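PDB 4ECO: uncharacterized protein from Bacteroides eggerthii DSM 20697, which is of unknown function but, as a leucine-rich repeat solenoid, probably binds other proteins. Local coordinates for residues D31-K36 against D67-Q72; N80-G85 against I101-E106; N442-K447 against G466-E471; S461-G466 against D494-K499. All coordinates share one frame; numbering follows the deposited sequence.

Interaction 1: residues D31-K36 against D67-Q72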
loop_
_atom_site.group_PDB
_atom_site.type_symbol
_atom_site.label_atom_id
_atom_site.label_comp_id
_atom_site.label_asym_id
_atom_site.label_seq_id
_atom_site.Cartn_x
_atom_site.Cartn_y
_atom_site.Cartn_z
ATOM N N ASP A 31 -37.337 -16.556 7.557
ATOM C CA ASP A 31 -36.075 -15.810 7.560
ATOM C C ASP A 31 -35.938 -14.933 8.765
ATOM O O ASP A 31 -34.838 -14.755 9.280
ATOM C CB ASP A 31 -35.962 -14.904 6.312
ATOM C CG ASP A 31 -35.513 -15.554 5.012
ATOM O OD1 ASP A 31 -35.411 -16.814 4.969
ATOM O OD2 ASP A 31 -35.295 -14.811 4.027
ATOM N N TYR A 32 -37.054 -14.302 9.154
ATOM C CA TYR A 32 -37.133 -13.382 10.279
ATOM C C TYR A 32 -37.037 -14.152 11.604
ATOM O O TYR A 32 -36.423 -13.662 12.557
ATOM C CB TYR A 32 -38.423 -12.568 10.205
ATOM C CG TYR A 32 -38.602 -11.685 8.980
ATOM C CD1 TYR A 32 -37.524 -11.377 8.143
ATOM C CD2 TYR A 32 -39.829 -11.097 8.698
ATOM C CE1 TYR A 32 -37.698 -10.595 7.002
ATOM C CE2 TYR A 32 -40.003 -10.272 7.587
ATOM C CZ TYR A 32 -38.936 -10.021 6.745
ATOM O OH TYR A 32 -39.139 -9.182 5.681
ATOM N N LEU A 33 -37.585 -15.375 11.656
ATOM C CA LEU A 33 -37.456 -16.204 12.850
ATOM C C LEU A 33 -35.995 -16.640 13.000
ATOM O O LEU A 33 -35.507 -16.767 14.135
ATOM C CB LEU A 33 -38.397 -17.407 12.800
ATOM C CG LEU A 33 -39.872 -17.087 12.606
ATOM C CD1 LEU A 33 -40.663 -18.337 12.320
ATOM C CD2 LEU A 33 -40.453 -16.344 13.797
ATOM N N ALA A 34 -35.283 -16.806 11.845
ATOM C CA ALA A 34 -33.853 -17.107 11.787
ATOM C C ALA A 34 -33.055 -15.892 12.275
ATOM O O ALA A 34 -32.190 -16.051 13.148
ATOM C CB ALA A 34 -33.438 -17.501 10.379
ATOM N N LEU A 35 -33.395 -14.668 11.790
ATOM C CA LEU A 35 -32.749 -13.428 12.237
ATOM C C LEU A 35 -32.815 -13.273 13.746
ATOM O O LEU A 35 -31.786 -13.010 14.369
ATOM C CB LEU A 35 -33.378 -12.186 11.590
ATOM C CG LEU A 35 -33.000 -11.880 10.149
ATOM C CD1 LEU A 35 -33.656 -10.596 9.704
ATOM C CD2 LEU A 35 -31.498 -11.784 9.973
ATOM N N LYS A 36 -34.013 -13.467 14.336
ATOM C CA LYS A 36 -34.236 -13.354 15.778
ATOM C C LYS A 36 -33.439 -14.454 16.539
ATOM O O LYS A 36 -32.820 -14.167 17.572
ATOM C CB LYS A 36 -35.744 -13.419 16.079
ATOM C CG LYS A 36 -36.148 -13.530 17.546
ATOM C CD LYS A 36 -35.847 -12.334 18.429
ATOM C CE LYS A 36 -36.296 -12.686 19.828
ATOM N NZ LYS A 36 -35.941 -11.632 20.806
ATOM N N ASP A 67 -43.889 -9.477 10.495
ATOM C CA ASP A 67 -43.521 -9.252 9.093
ATOM C C ASP A 67 -42.598 -7.980 8.924
ATOM O O ASP A 67 -42.083 -7.749 7.838
ATOM C CB ASP A 67 -44.780 -9.186 8.183
ATOM C CG ASP A 67 -45.731 -8.021 8.377
ATOM O OD1 ASP A 67 -45.659 -7.360 9.437
ATOM O OD2 ASP A 67 -46.555 -7.774 7.468
HETATM N N MSE A 68 -42.344 -7.225 10.000
HETATM C CA MSE A 68 -41.495 -6.026 9.991
HETATM C C MSE A 68 -40.083 -6.336 10.505
HETATM O O MSE A 68 -39.197 -5.470 10.483
HETATM C CB MSE A 68 -42.128 -4.910 10.847
HETATM C CG MSE A 68 -43.393 -4.315 10.252
HETATM SE SE MSE A 68 -43.056 -3.647 8.425
HETATM C CE MSE A 68 -43.950 -5.060 7.252
ATOM N N TRP A 69 -39.871 -7.587 10.949
ATOM C CA TRP A 69 -38.623 -8.038 11.538
ATOM C C TRP A 69 -37.453 -8.013 10.540
ATOM O O TRP A 69 -36.292 -8.085 10.973
ATOM C CB TRP A 69 -38.800 -9.431 12.126
ATOM C CG TRP A 69 -39.570 -9.496 13.428
ATOM C CD1 TRP A 69 -40.397 -8.542 13.963
ATOM C CD2 TRP A 69 -39.603 -10.605 14.331
ATOM N NE1 TRP A 69 -40.916 -8.982 15.157
ATOM C CE2 TRP A 69 -40.439 -10.242 15.413
ATOM C CE3 TRP A 69 -38.972 -11.863 14.348
ATOM C CZ2 TRP A 69 -40.670 -11.095 16.495
ATOM C CZ3 TRP A 69 -39.215 -12.714 15.410
ATOM C CH2 TRP A 69 -40.043 -12.325 16.474
ATOM N N GLY A 70 -37.751 -7.810 9.253
ATOM C CA GLY A 70 -36.726 -7.710 8.218
ATOM C C GLY A 70 -36.022 -6.370 8.208
ATOM O O GLY A 70 -34.878 -6.269 7.749
ATOM N N ALA A 71 -36.725 -5.336 8.724
ATOM C CA ALA A 71 -36.261 -3.961 8.854
ATOM C C ALA A 71 -35.295 -3.846 10.044
ATOM O O ALA A 71 -35.700 -3.648 11.192
ATOM C CB ALA A 71 -37.440 -3.019 9.003
ATOM N N GLN A 72 -34.002 -4.016 9.741
ATOM C CA GLN A 72 -32.938 -3.997 10.729
ATOM C C GLN A 72 -31.696 -3.328 10.214
ATOM O O GLN A 72 -31.299 -3.581 9.071
ATOM C CB GLN A 72 -32.536 -5.439 11.179
ATOM C CG GLN A 72 -33.646 -6.345 11.739
ATOM C CD GLN A 72 -34.351 -5.791 12.931
ATOM O OE1 GLN A 72 -33.895 -4.837 13.569
ATOM N NE2 GLN A 72 -35.507 -6.367 13.241
#
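Tyr32 lays its ring against the turn at Trp69 and Gly70. CG stands anti to the residue's own carbonyl carbon (chi1 -61°). The ring beyond it meets the turn through one face: Gly70 N sits 3.4 Å above the plane of the Tyr32 ring, over its centre, and Trp69 C also lies over that face. Further out, Tyr32 CE2 comes 3.3 Å from Asp67 O, while the hydroxyl makes a weak hydrogen bond to Gly81 O. At the root of the side chain, Tyr32 CB touches Trp69 CB at 3.7 Å, and the carbonyl Tyr32 O meets the edge of the indole in its plane. Leu33 starts away from the turn but brings CD2 back to Trp69 CZ3. Leu35 CD1 packs 3.9 Å from Trp69 O, a carbonyl that also accepts a bond from Gln72 NE2 (3.0 Å), the amide nitrogen standing above the carbonyl plane. One helical turn after Tyr32, Lys36 applies its CB to Trp69 CZ3 at 3.6 Å, whereas its amine leads away. The indole is fixed at its other end by NE1 bonding to Lys64 O and by an edge-to-face contact with Phe62. A type I turn from Met68 to Ala71 thus fits an aromatic and a glycine onto helix 27-41, consistent with the N-terminal capping region of a leucine-rich repeat solenoid.

Interaction 2: residues N80-G85 against I101-E106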
loop_
_atom_site.group_PDB
_atom_site.type_symbol
_atom_site.label_atom_id
_atom_site.label_comp_id
_atom_site.label_asym_id
_atom_site.label_seq_id
_atom_site.Cartn_x
_atom_site.Cartn_y
_atom_site.Cartn_z
ATOM N N ASN A 80 -39.577 -9.372 -2.166
ATOM C CA ASN A 80 -40.412 -10.396 -1.551
ATOM C C ASN A 80 -40.191 -10.472 -0.039
ATOM O O ASN A 80 -40.813 -11.313 0.621
ATOM C CB ASN A 80 -40.151 -11.745 -2.205
ATOM C CG ASN A 80 -40.571 -11.768 -3.655
ATOM O OD1 ASN A 80 -39.741 -11.954 -4.542
ATOM N ND2 ASN A 80 -41.866 -11.542 -3.934
ATOM N N GLY A 81 -39.364 -9.560 0.490
ATOM C CA GLY A 81 -39.044 -9.457 1.910
ATOM C C GLY A 81 -38.049 -10.482 2.416
ATOM O O GLY A 81 -37.950 -10.692 3.631
ATOM N N ARG A 82 -37.302 -11.136 1.499
ATOM C CA ARG A 82 -36.311 -12.122 1.912
ATOM C C ARG A 82 -34.979 -11.426 2.133
ATOM O O ARG A 82 -34.677 -10.440 1.451
ATOM C CB ARG A 82 -36.208 -13.297 0.936
ATOM C CG ARG A 82 -37.386 -14.237 1.167
ATOM C CD ARG A 82 -37.131 -15.653 0.735
ATOM N NE ARG A 82 -36.234 -16.367 1.639
ATOM C CZ ARG A 82 -35.899 -17.643 1.495
ATOM N NH1 ARG A 82 -36.382 -18.353 0.485
ATOM N NH2 ARG A 82 -35.079 -18.220 2.361
ATOM N N VAL A 83 -34.212 -11.918 3.139
ATOM C CA VAL A 83 -32.918 -11.377 3.576
ATOM C C VAL A 83 -31.880 -11.642 2.497
ATOM O O VAL A 83 -31.644 -12.805 2.172
ATOM C CB VAL A 83 -32.466 -11.945 4.951
ATOM C CG1 VAL A 83 -31.108 -11.375 5.351
ATOM C CG2 VAL A 83 -33.500 -11.672 6.035
ATOM N N THR A 84 -31.266 -10.574 1.944
ATOM C CA THR A 84 -30.267 -10.721 0.887
ATOM C C THR A 84 -28.880 -10.287 1.387
ATOM O O THR A 84 -27.872 -10.610 0.754
ATOM C CB THR A 84 -30.677 -9.957 -0.387
ATOM O OG1 THR A 84 -30.651 -8.543 -0.179
ATOM C CG2 THR A 84 -32.023 -10.402 -0.923
ATOM N N GLY A 85 -28.832 -9.640 2.547
ATOM C CA GLY A 85 -27.582 -9.187 3.145
ATOM C C GLY A 85 -27.671 -9.104 4.642
ATOM O O GLY A 85 -28.719 -8.776 5.189
ATOM N N ILE A 101 -28.888 -19.897 10.420
ATOM C CA ILE A 101 -28.283 -19.087 9.367
ATOM C C ILE A 101 -28.618 -19.688 7.978
ATOM O O ILE A 101 -28.891 -18.918 7.051
ATOM C CB ILE A 101 -26.745 -18.911 9.602
ATOM C CG1 ILE A 101 -26.104 -17.864 8.675
ATOM C CG2 ILE A 101 -25.952 -20.209 9.623
ATOM C CD1 ILE A 101 -25.983 -16.500 9.289
ATOM N N GLY A 102 -28.691 -21.026 7.893
ATOM C CA GLY A 102 -28.991 -21.790 6.678
ATOM C C GLY A 102 -30.355 -21.547 6.050
ATOM O O GLY A 102 -30.579 -21.915 4.900
ATOM N N GLN A 103 -31.263 -20.900 6.786
ATOM C CA GLN A 103 -32.605 -20.536 6.334
ATOM C C GLN A 103 -32.547 -19.394 5.306
ATOM O O GLN A 103 -33.335 -19.378 4.348
ATOM C CB GLN A 103 -33.481 -20.134 7.557
ATOM C CG GLN A 103 -34.870 -19.565 7.248
ATOM C CD GLN A 103 -35.686 -20.365 6.262
ATOM O OE1 GLN A 103 -35.762 -21.605 6.305
ATOM N NE2 GLN A 103 -36.310 -19.651 5.347
ATOM N N LEU A 104 -31.613 -18.453 5.513
ATOM C CA LEU A 104 -31.425 -17.246 4.715
ATOM C C LEU A 104 -30.760 -17.583 3.402
ATOM O O LEU A 104 -29.647 -17.131 3.147
ATOM C CB LEU A 104 -30.563 -16.230 5.508
ATOM C CG LEU A 104 -30.958 -15.908 6.944
ATOM C CD1 LEU A 104 -30.076 -14.828 7.490
ATOM C CD2 LEU A 104 -32.394 -15.475 7.032
ATOM N N THR A 105 -31.442 -18.379 2.560
ATOM C CA THR A 105 -30.893 -18.881 1.293
ATOM C C THR A 105 -30.796 -17.804 0.185
ATOM O O THR A 105 -30.118 -18.033 -0.825
ATOM C CB THR A 105 -31.727 -20.057 0.809
ATOM O OG1 THR A 105 -33.117 -19.697 0.782
ATOM C CG2 THR A 105 -31.486 -21.305 1.644
ATOM N N GLU A 106 -31.408 -16.634 0.386
ATOM C CA GLU A 106 -31.360 -15.572 -0.620
ATOM C C GLU A 106 -30.192 -14.649 -0.368
ATOM O O GLU A 106 -29.988 -13.693 -1.132
ATOM C CB GLU A 106 -32.679 -14.765 -0.676
ATOM C CG GLU A 106 -33.879 -15.592 -1.109
ATOM C CD GLU A 106 -33.657 -16.522 -2.290
ATOM O OE1 GLU A 106 -33.154 -16.042 -3.331
ATOM O OE2 GLU A 106 -33.982 -17.730 -2.176
HETATM O O HOH W 1 -32.918 -14.978 2.771
#
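The carboxylate of Glu106 approaches Arg82 over a face of the guanidinium, where no N-H points at it. The resulting salt bridge is long, 3.6 Å from Arg82 NH1 to Glu106 OE2, and rests on charge alone, the two planar groups being turned 62° apart. Aliphatic contact accompanies it: Glu106 CG stands 3.6 Å above the guanidinium plane of Arg82, offset toward the rim. The Arg82 chain bends at chi3 (74°), which places NE 3.7 Å from Glu106 CG. Each charge has a second partner, Asp31 for Arg82 NH2 and Lys207 for Glu106 OE1, which would probably hold both groups in their ionised forms. At the guanidinium edge Gln103 O lies in plane, but the angle is poor for a hydrogen bond. Thr105 OG1 is 2.9 Å from Arg82 NH2.

Behind the charged pair, a water joins the backbones, donating to Val83 O (2.6 Å) and accepting from Glu106 N (3.3 Å). Deeper still, the side chains of Val83 and Leu104 cross at a slant, Val83 CG2 coming 4.1 Å from Leu104 CD2; Leu104 is the centre of an inverse gamma turn.

Strand 83-87 pairs with 75-77 through a classic beta bulge, Thr84 and Gly85 both facing Ser76, and runs parallel to 109-111. Helix 27-41 lies over the junction, with Leu35 packed on Val83 and Asp31 on Leu104, and helix 233-238 meets Gln103.

Interaction 3: residues N442-K447 against G466-E471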
loop_
_atom_site.group_PDB
_atom_site.type_symbol
_atom_site.label_atom_id
_atom_site.label_comp_id
_atom_site.label_asym_id
_atom_site.label_seq_id
_atom_site.Cartn_x
_atom_site.Cartn_y
_atom_site.Cartn_z
ATOM N N ASN A 442 17.959 5.359 1.192
ATOM C CA ASN A 442 18.382 4.473 2.293
ATOM C C ASN A 442 18.855 3.096 1.782
ATOM O O ASN A 442 18.245 2.065 2.063
ATOM C CB ASN A 442 17.295 4.307 3.355
ATOM C CG ASN A 442 17.296 5.427 4.341
ATOM O OD1 ASN A 442 18.216 5.537 5.163
ATOM N ND2 ASN A 442 16.282 6.301 4.252
ATOM N N ASN A 443 19.966 3.100 1.052
ATOM C CA ASN A 443 20.613 1.889 0.545
ATOM C C ASN A 443 22.132 2.022 0.766
ATOM O O ASN A 443 22.557 2.824 1.607
ATOM C CB ASN A 443 20.255 1.656 -0.939
ATOM C CG ASN A 443 19.050 0.786 -1.139
ATOM O OD1 ASN A 443 19.116 -0.421 -0.988
ATOM N ND2 ASN A 443 17.932 1.365 -1.518
ATOM N N GLN A 444 22.950 1.265 0.024
ATOM C CA GLN A 444 24.391 1.337 0.176
ATOM C C GLN A 444 25.053 1.561 -1.184
ATOM O O GLN A 444 26.155 1.048 -1.437
ATOM C CB GLN A 444 24.895 0.070 0.847
ATOM C CG GLN A 444 24.602 0.038 2.336
ATOM C CD GLN A 444 25.096 -1.233 2.952
ATOM O OE1 GLN A 444 24.327 -2.028 3.490
ATOM N NE2 GLN A 444 26.390 -1.478 2.843
ATOM N N ILE A 445 24.394 2.380 -2.044
ATOM C CA ILE A 445 24.841 2.685 -3.403
ATOM C C ILE A 445 26.072 3.616 -3.364
ATOM O O ILE A 445 25.952 4.766 -2.935
ATOM C CB ILE A 445 23.658 3.290 -4.231
ATOM C CG1 ILE A 445 22.527 2.259 -4.411
ATOM C CG2 ILE A 445 24.131 3.848 -5.605
ATOM C CD1 ILE A 445 21.178 2.866 -4.841
ATOM N N SER A 446 27.235 3.127 -3.853
ATOM C CA SER A 446 28.507 3.902 -3.915
ATOM C C SER A 446 28.900 4.305 -5.347
ATOM O O SER A 446 29.788 5.142 -5.530
ATOM C CB SER A 446 29.658 3.113 -3.304
ATOM O OG SER A 446 29.648 1.768 -3.747
ATOM N N LYS A 447 28.254 3.683 -6.342
ATOM C CA LYS A 447 28.437 3.885 -7.772
ATOM C C LYS A 447 27.112 4.256 -8.354
ATOM O O LYS A 447 26.123 3.592 -8.054
ATOM C CB LYS A 447 29.012 2.611 -8.437
ATOM C CG LYS A 447 30.413 2.219 -7.980
ATOM C CD LYS A 447 31.476 3.268 -8.332
ATOM C CE LYS A 447 32.824 2.854 -7.816
ATOM N NZ LYS A 447 33.866 3.832 -8.198
ATOM N N GLY A 466 20.437 9.198 1.025
ATOM C CA GLY A 466 20.866 8.238 2.035
ATOM C C GLY A 466 21.599 7.062 1.453
ATOM O O GLY A 466 21.185 5.923 1.641
ATOM N N ASN A 467 22.688 7.341 0.730
ATOM C CA ASN A 467 23.511 6.316 0.115
ATOM C C ASN A 467 24.996 6.613 0.365
ATOM O O ASN A 467 25.316 7.326 1.316
ATOM C CB ASN A 467 23.171 6.181 -1.361
ATOM C CG ASN A 467 21.987 5.284 -1.528
ATOM O OD1 ASN A 467 22.059 4.095 -1.245
ATOM N ND2 ASN A 467 20.862 5.829 -1.926
HETATM N N MSE A 468 25.883 6.056 -0.461
HETATM C CA MSE A 468 27.337 6.119 -0.282
HETATM C C MSE A 468 28.063 6.827 -1.402
HETATM O O MSE A 468 29.293 6.693 -1.504
HETATM C CB MSE A 468 27.901 4.683 -0.190
HETATM C CG MSE A 468 27.323 3.860 0.949
HETATM SE SE MSE A 468 27.677 4.724 2.657
HETATM C CE MSE A 468 26.027 3.934 3.671
ATOM N N LEU A 469 27.332 7.571 -2.235
ATOM C CA LEU A 469 27.929 8.281 -3.365
ATOM C C LEU A 469 28.917 9.345 -2.876
ATOM O O LEU A 469 28.666 10.004 -1.863
ATOM C CB LEU A 469 26.843 8.902 -4.251
ATOM C CG LEU A 469 25.867 7.896 -4.867
ATOM C CD1 LEU A 469 24.552 8.550 -5.207
ATOM C CD2 LEU A 469 26.464 7.161 -6.065
ATOM N N THR A 470 30.081 9.425 -3.544
ATOM C CA THR A 470 31.156 10.384 -3.249
ATOM C C THR A 470 31.335 11.320 -4.441
ATOM O O THR A 470 31.812 12.450 -4.270
ATOM C CB THR A 470 32.453 9.677 -2.881
ATOM O OG1 THR A 470 32.701 8.619 -3.812
ATOM C CG2 THR A 470 32.417 9.117 -1.480
ATOM N N GLU A 471 30.935 10.856 -5.645
ATOM C CA GLU A 471 30.954 11.661 -6.864
ATOM C C GLU A 471 30.165 10.974 -7.994
ATOM O O GLU A 471 30.097 9.738 -8.049
ATOM C CB GLU A 471 32.379 12.016 -7.338
ATOM C CG GLU A 471 33.273 10.846 -7.695
ATOM C CD GLU A 471 34.675 11.268 -8.070
ATOM O OE1 GLU A 471 34.826 12.095 -9.003
ATOM O OE2 GLU A 471 35.620 10.752 -7.432
#
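Asn467 reaches from its own turn into the neighbouring one at Ile445, and its side chain can be followed outward atom by atom. CB lies beside a carbonyl, 3.5 Å from Ile445 O. CG, anti to the carbonyl carbon of its own residue (chi1 -84°), comes 3.8 Å from Ile445 CB. At the tip the two halves of the amide have different tasks. OD1 accepts a hydrogen bond from Ile445 N at 3.0 Å, although the exact place of this oxygen is less certain in the model. ND2 turns to the carbonyls of Leu464, in its own turn, and Leu440, in the preceding one.

Backbone bonds flank the amide. Asn443 N donates to Gly466 O at 3.1 Å, and Met468 N donates to Ile445 O at 2.8 Å. The touching parts, 442-447 and 466-469, run almost parallel, their end-to-end directions 8° apart. Next to this polar strip, Ile445 and Leu469 lie side by side, pointing the same way, with CG2 of Ile445 4.1 Å from CD2 of Leu469. On the exposed side Ser446 CB meets CB of the selenomethionine Met468 at 3.9 Å.

Asn443 plays a comparable part one turn earlier, bonding Phe409 O and Ile414 N, which gives the repeating asparagine of leucine-rich repeats. The chemistry suggests that, where the chain leaves its strand, a buried amide serves backbone groups with its ND2 donor and, as far as the position of OD1 can be trusted, with its acceptor, which would help successive turns stack where strand pairing has ended.

Interaction 4: residues S461-G466 against D494-K499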
loop_
_atom_site.group_PDB
_atom_site.type_symbol
_atom_site.label_atom_id
_atom_site.label_comp_id
_atom_site.label_asym_id
_atom_site.label_seq_id
_atom_site.Cartn_x
_atom_site.Cartn_y
_atom_site.Cartn_z
ATOM N N SER A 461 12.004 11.168 -12.327
ATOM C CA SER A 461 12.507 11.451 -10.981
ATOM C C SER A 461 13.230 10.245 -10.378
ATOM O O SER A 461 12.819 9.093 -10.581
ATOM C CB SER A 461 11.379 11.877 -10.053
ATOM O OG SER A 461 10.453 10.829 -9.854
ATOM N N ILE A 462 14.309 10.526 -9.628
ATOM C CA ILE A 462 15.116 9.523 -8.958
ATOM C C ILE A 462 15.423 9.977 -7.522
ATOM O O ILE A 462 15.768 11.132 -7.278
ATOM C CB ILE A 462 16.401 9.205 -9.755
ATOM C CG1 ILE A 462 17.136 7.968 -9.195
ATOM C CG2 ILE A 462 17.333 10.429 -9.925
ATOM C CD1 ILE A 462 18.148 7.333 -10.128
ATOM N N ASN A 463 15.319 9.044 -6.577
ATOM C CA ASN A 463 15.644 9.337 -5.195
ATOM C C ASN A 463 16.813 8.500 -4.811
ATOM O O ASN A 463 16.708 7.287 -4.789
ATOM C CB ASN A 463 14.450 9.085 -4.287
ATOM C CG ASN A 463 14.540 9.820 -2.987
ATOM O OD1 ASN A 463 15.634 10.176 -2.464
ATOM N ND2 ASN A 463 13.371 10.039 -2.437
ATOM N N LEU A 464 17.953 9.124 -4.599
ATOM C CA LEU A 464 19.193 8.425 -4.237
ATOM C C LEU A 464 19.673 8.898 -2.866
ATOM O O LEU A 464 20.808 8.654 -2.484
ATOM C CB LEU A 464 20.252 8.644 -5.317
ATOM C CG LEU A 464 20.151 7.691 -6.479
ATOM C CD1 LEU A 464 20.875 8.232 -7.693
ATOM C CD2 LEU A 464 20.679 6.330 -6.100
HETATM N N MSE A 465 18.760 9.543 -2.114
HETATM C CA MSE A 465 19.051 10.056 -0.783
HETATM C C MSE A 465 19.464 8.911 0.164
HETATM O O MSE A 465 18.848 7.836 0.159
HETATM C CB MSE A 465 17.829 10.837 -0.210
HETATM C CG MSE A 465 17.950 11.203 1.303
HETATM SE SE MSE A 465 17.374 9.756 2.555
HETATM C CE MSE A 465 15.472 10.019 2.332
ATOM N N GLY A 466 20.437 9.198 1.025
ATOM C CA GLY A 466 20.866 8.238 2.035
ATOM C C GLY A 466 21.599 7.062 1.453
ATOM O O GLY A 466 21.185 5.923 1.641
ATOM N N ASP A 494 17.070 13.656 -6.194
ATOM C CA ASP A 494 17.286 13.728 -4.751
ATOM C C ASP A 494 18.550 12.986 -4.413
ATOM O O ASP A 494 18.640 11.774 -4.625
ATOM C CB ASP A 494 16.104 13.171 -3.968
ATOM C CG ASP A 494 15.938 13.773 -2.586
ATOM O OD1 ASP A 494 16.937 14.267 -2.031
ATOM O OD2 ASP A 494 14.811 13.715 -2.044
ATOM N N LEU A 495 19.569 13.733 -3.973
ATOM C CA LEU A 495 20.877 13.187 -3.625
ATOM C C LEU A 495 21.280 13.557 -2.196
ATOM O O LEU A 495 22.465 13.453 -1.848
ATOM C CB LEU A 495 21.941 13.674 -4.633
ATOM C CG LEU A 495 21.876 13.039 -6.021
ATOM C CD1 LEU A 495 22.514 13.921 -7.044
ATOM C CD2 LEU A 495 22.451 11.619 -6.012
ATOM N N ARG A 496 20.294 13.925 -1.350
ATOM C CA ARG A 496 20.562 14.257 0.048
ATOM C C ARG A 496 21.235 13.104 0.772
ATOM O O ARG A 496 21.058 11.933 0.397
ATOM C CB ARG A 496 19.273 14.613 0.808
ATOM C CG ARG A 496 18.557 15.914 0.447
ATOM C CD ARG A 496 17.189 15.914 1.097
ATOM N NE ARG A 496 16.423 14.745 0.641
ATOM C CZ ARG A 496 15.456 14.141 1.321
ATOM N NH1 ARG A 496 15.084 14.598 2.507
ATOM N NH2 ARG A 496 14.839 13.092 0.810
ATOM N N PHE A 497 21.974 13.427 1.833
ATOM C CA PHE A 497 22.608 12.450 2.711
ATOM C C PHE A 497 23.456 11.475 1.958
ATOM O O PHE A 497 23.185 10.270 1.951
ATOM C CB PHE A 497 21.577 11.683 3.560
ATOM C CG PHE A 497 20.791 12.614 4.430
ATOM C CD1 PHE A 497 21.324 13.091 5.619
ATOM C CD2 PHE A 497 19.538 13.063 4.035
ATOM C CE1 PHE A 497 20.615 13.990 6.407
ATOM C CE2 PHE A 497 18.821 13.964 4.822
ATOM C CZ PHE A 497 19.366 14.426 6.001
ATOM N N ASN A 498 24.498 12.010 1.340
ATOM C CA ASN A 498 25.541 11.258 0.670
ATOM C C ASN A 498 26.852 11.900 1.103
ATOM O O ASN A 498 26.868 12.650 2.093
ATOM C CB ASN A 498 25.331 11.217 -0.854
ATOM C CG ASN A 498 24.455 10.091 -1.307
ATOM O OD1 ASN A 498 24.915 8.983 -1.523
ATOM N ND2 ASN A 498 23.180 10.345 -1.484
ATOM N N LYS A 499 27.947 11.610 0.408
ATOM C CA LYS A 499 29.224 12.184 0.764
ATOM C C LYS A 499 29.827 12.785 -0.499
ATOM O O LYS A 499 31.039 12.700 -0.713
ATOM C CB LYS A 499 30.103 11.104 1.426
ATOM C CG LYS A 499 29.676 10.758 2.854
ATOM C CD LYS A 499 30.329 9.500 3.345
ATOM C CE LYS A 499 29.992 9.208 4.788
ATOM N NZ LYS A 499 30.626 7.936 5.259
#
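Asn463 and Asp494 form a parallel bridge, flanked by two backbone bonds: Asp494 N to Ile462 O at 3.0 Å and Leu464 N to Asp494 O at 2.7 Å. In both residues CG is anti to the backbone N (chi1 -159° and -152°), and the side chains lie side by side, pointing the same way, the amide and carboxylate planes 11° apart, with Asn463 OD1 3.4 Å from Asp494 CB. Beyond the bridge Gly466 N bonds Arg496 O, and Asn498 ND2 crosses to Leu464 O at 3.1 Å, Leu464 O lying in the amide plane of Asn498 while the nitrogen stands above the plane of that carbonyl. Leu464 CB rests against Leu495 CD2. The selenomethionine Met465 lies against Arg496 and Phe497: its CG is 3.4 Å above the guanidinium plane of Arg496, toward the rim, and 3.7 Å from Phe497 CD2 at the ring edge. Its selenium stands oblique to that ring, a Met-aromatic contact 5.3 Å from the Phe497 centroid.

This is the strand-and-turn unit of a leucine-rich repeat, in which short parallel strands line one face of the solenoid and the leucines point into its core.

Asn463 OD1 accepts from Met465 N in an Asx turn. Asp494 OD1 uses its syn lone pair to receive Arg496 NE in the guanidinium plane (2.8 Å), a salt bridge that helps fix the guanidinium's orientation. Asn498 ND2 also bonds Leu495 O, while its OD1 accepts from Leu469 N. Farther out, Asp157 O accepts from Asn463 ND2 and Ser159 N donates to Asp494 OD2. Phe497 stacks on Tyr522 of the next turn.

In the fold
The four contacts fall into two touching pairs on opposite sides of the chain's centre. Interactions 1 and 2, their centres 10 Å apart, meet at helix 27-41, which supplies a segment of the first and packs on the second: Asp31 and Leu35 from interaction 1 reach Arg82 and Val83 of interaction 2. Both are partly buried and mix aromatic or charged side chains with loops, without a clear direct hydrogen bond between their segments. Interactions 3 and 4, centres 8 Å apart, share Gly466 and join successive turns of the repeat through backbone and asparagine bonds. Of these, interaction 4 is the more buried and includes strand pairing, whereas interaction 3 lies past the strands, with exposed Met468 at its margin.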